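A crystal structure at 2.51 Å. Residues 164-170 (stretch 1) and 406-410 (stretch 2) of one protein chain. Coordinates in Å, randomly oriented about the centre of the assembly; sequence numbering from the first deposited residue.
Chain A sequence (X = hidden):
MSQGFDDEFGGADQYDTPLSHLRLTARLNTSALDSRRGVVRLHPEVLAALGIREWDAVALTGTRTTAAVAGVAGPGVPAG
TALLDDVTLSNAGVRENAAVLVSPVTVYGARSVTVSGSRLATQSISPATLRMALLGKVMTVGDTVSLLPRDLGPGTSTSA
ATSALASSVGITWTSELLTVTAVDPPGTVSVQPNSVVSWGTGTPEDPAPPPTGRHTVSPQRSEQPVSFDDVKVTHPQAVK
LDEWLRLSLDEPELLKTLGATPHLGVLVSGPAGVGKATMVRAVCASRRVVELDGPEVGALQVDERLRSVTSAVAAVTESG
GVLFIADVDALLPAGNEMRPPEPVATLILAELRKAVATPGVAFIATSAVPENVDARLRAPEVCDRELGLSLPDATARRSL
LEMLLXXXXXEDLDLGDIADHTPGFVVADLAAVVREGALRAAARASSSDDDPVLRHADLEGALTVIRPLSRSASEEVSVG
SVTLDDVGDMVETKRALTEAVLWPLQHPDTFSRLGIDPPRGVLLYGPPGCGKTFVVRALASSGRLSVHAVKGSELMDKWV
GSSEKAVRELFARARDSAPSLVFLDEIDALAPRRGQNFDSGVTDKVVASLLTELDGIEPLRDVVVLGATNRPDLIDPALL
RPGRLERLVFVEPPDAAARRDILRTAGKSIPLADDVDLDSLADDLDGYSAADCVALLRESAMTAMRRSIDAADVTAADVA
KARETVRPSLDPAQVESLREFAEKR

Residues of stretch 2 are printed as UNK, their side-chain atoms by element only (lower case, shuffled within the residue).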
# COMPACT_ATOMS: atom_id res chain seq x y z
N ALA A 164 -5.33 -24.72 20.41
CA ALA A 164 -3.90 -24.46 20.57
C ALA A 164 -3.32 -23.94 19.26
O ALA A 164 -2.42 -23.11 19.25
CB ALA A 164 -3.18 -25.72 21.01
N LEU A 165 -3.86 -24.45 18.15
CA LEU A 165 -3.44 -24.01 16.82
C LEU A 165 -3.84 -22.56 16.59
O LEU A 165 -3.02 -21.75 16.17
CB LEU A 165 -4.04 -24.90 15.74
CG LEU A 165 -3.82 -24.47 14.29
CD1 LEU A 165 -2.33 -24.37 13.97
CD2 LEU A 165 -4.51 -25.42 13.32
N ALA A 166 -5.10 -22.25 16.87
CA ALA A 166 -5.62 -20.89 16.68
C ALA A 166 -4.81 -19.86 17.46
O ALA A 166 -4.52 -18.78 16.96
CB ALA A 166 -7.09 -20.83 17.07
N SER A 167 -4.45 -20.21 18.69
CA SER A 167 -3.69 -19.30 19.54
C SER A 167 -2.23 -19.18 19.10
O SER A 167 -1.61 -18.12 19.24
CB SER A 167 -3.76 -19.74 21.00
OG SER A 167 -5.09 -19.67 21.49
N SER A 168 -1.68 -20.27 18.56
CA SER A 168 -0.30 -20.27 18.10
C SER A 168 -0.15 -19.47 16.81
O SER A 168 0.95 -19.04 16.45
CB SER A 168 0.20 -21.71 17.88
OG SER A 168 -0.53 -22.35 16.85
N VAL A 169 -1.26 -19.28 16.11
CA VAL A 169 -1.28 -18.52 14.87
C VAL A 169 -1.76 -17.09 15.15
O VAL A 169 -1.65 -16.20 14.31
CB VAL A 169 -2.14 -19.22 13.80
CG1 VAL A 169 -2.07 -18.49 12.48
CG2 VAL A 169 -1.66 -20.64 13.61
N GLY A 170 -2.27 -16.87 16.36
CA GLY A 170 -2.61 -15.53 16.80
C GLY A 170 -4.09 -15.20 16.74
O GLY A 170 -4.47 -14.03 16.80
N UNK A 406 6.49 -20.77 13.43
CA UNK A 406 7.17 -21.38 14.57
C UNK A 406 6.15 -21.91 15.57
O UNK A 406 5.22 -21.20 15.95
c UNK A 406 8.08 -20.37 15.26
c UNK A 406 10.05 -18.84 15.16
n UNK A 406 11.13 -18.31 14.33
n UNK A 406 11.24 -16.32 15.49
n UNK A 406 12.65 -16.70 13.72
c UNK A 406 9.29 -19.95 14.45
c UNK A 406 11.68 -17.11 14.51
N UNK A 407 6.32 -23.16 15.98
CA UNK A 407 5.41 -23.78 16.92
C UNK A 407 4.05 -24.08 16.31
O UNK A 407 3.08 -24.35 17.02
N UNK A 408 3.99 -24.04 14.98
CA UNK A 408 2.76 -24.33 14.25
C UNK A 408 2.89 -25.66 13.53
O UNK A 408 3.68 -25.78 12.59
c UNK A 408 2.44 -23.23 13.23
c UNK A 408 2.37 -21.88 13.91
c UNK A 408 1.14 -23.54 12.50
N UNK A 409 2.12 -26.67 13.96
CA UNK A 409 2.18 -28.03 13.41
C UNK A 409 1.93 -28.06 11.90
O UNK A 409 0.87 -27.62 11.44
c UNK A 409 1.05 -28.77 14.15
c UNK A 409 0.16 -27.69 14.68
c UNK A 409 1.07 -26.54 14.99
N UNK A 410 2.89 -28.57 11.14
CA UNK A 410 2.80 -28.56 9.69
C UNK A 410 3.52 -29.74 9.04
O UNK A 410 4.24 -30.49 9.71
c UNK A 410 3.36 -27.25 9.14
o UNK A 410 4.72 -27.07 9.51

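Position 406 carries seven side-chain atoms: three carbons in a row, a nitrogen, and then a carbon bearing two further nitrogens. That terminal group of one carbon bonded to three nitrogens is a guanidinium, and the chain leading to it is unbranched. Its nearest approach to stretch 1 is from the CB of 406 to Ser-168 O, 7.3 Å; the CA-to-CB bond points sideways and the end of the side chain leads away, with both terminal nitrogens hydrogen-bonded elsewhere in the structure. The atoms identify Arg-406, with chi1 to chi3 at m, t and t. It contributes almost nothing to this contact.

Position 407 has four backbone atoms and no side-chain atom. Its phi/psi pair of 71/15 has a positive phi, which by itself favours the residue without a CB. The contact here is made by the backbone: the carbonyl O of 407 lies 4.0 Å from Ser-168 CB. An ideal CB built at this position would sit 5.2 Å from Ser-168 CB, so stretch 1 would not exclude one, and the backbone angles are the stronger evidence. The residue is Gly-407.

Position 408 shows three side-chain carbons, the first carrying the other two. One arm carbon of 408 lies 3.9 Å from Leu-165 CD1, and the other lies 4.1 Å from Ser-168 O. Branching at CB with two single-carbon arms and no heteroatom defines a valine, Val-408, with chi1 at -179° (t). The arm near Leu-165 is CG1; the other, CG2, is also 4.2 Å from Ser-168 OG, and both methyls lie 4.2 Å from Val-169 CG2. The CA atoms of Ser-168 and Val-408 are 6.4 Å apart, which sets the register of the two stretches.

Position 409 also has three side-chain carbons, but here they close a ring: one is bonded to the backbone N, and phi is -57°. That N-bound ring carbon of 409 is 4.2 Å from Leu-165 CD1, an apolar contact at the edge of van der Waals range. This is Pro-409, its pucker C-gamma endo, and the carbon is CD.

Position 410 has one carbon followed by one oxygen, a primary hydroxyl. Its nearest side-chain approach to stretch 1, from the CB of 410 to Leu-165 CD1, is 8.0 Å, so it touches nothing there. It is Ser-410, whose OG instead makes a weak hydrogen bond to Val-408 O at 3.5 Å, within its own stretch.

The contact works by packing alone, for no hydrogen bond crosses between the stretches and the buried surface is a modest 178 Å². Val-408 supplies the largest share, 50 Å². Leu-165 points its CA-to-CB bond sideways, yet its t,p rotamer brings the end of the side chain nearer, so that CD1 touches both Val-408 and Pro-409. The CA-to-CB bond of Ser-168 points toward stretch 2, but its hydroxyl is engaged within the helix: Ser-168 OG donates to Leu-165 O at 2.7 Å. With that proton committed, Ser-168 meets its neighbours across the gap through van der Waals contact.

Stretch 2 406-410: RGVPS
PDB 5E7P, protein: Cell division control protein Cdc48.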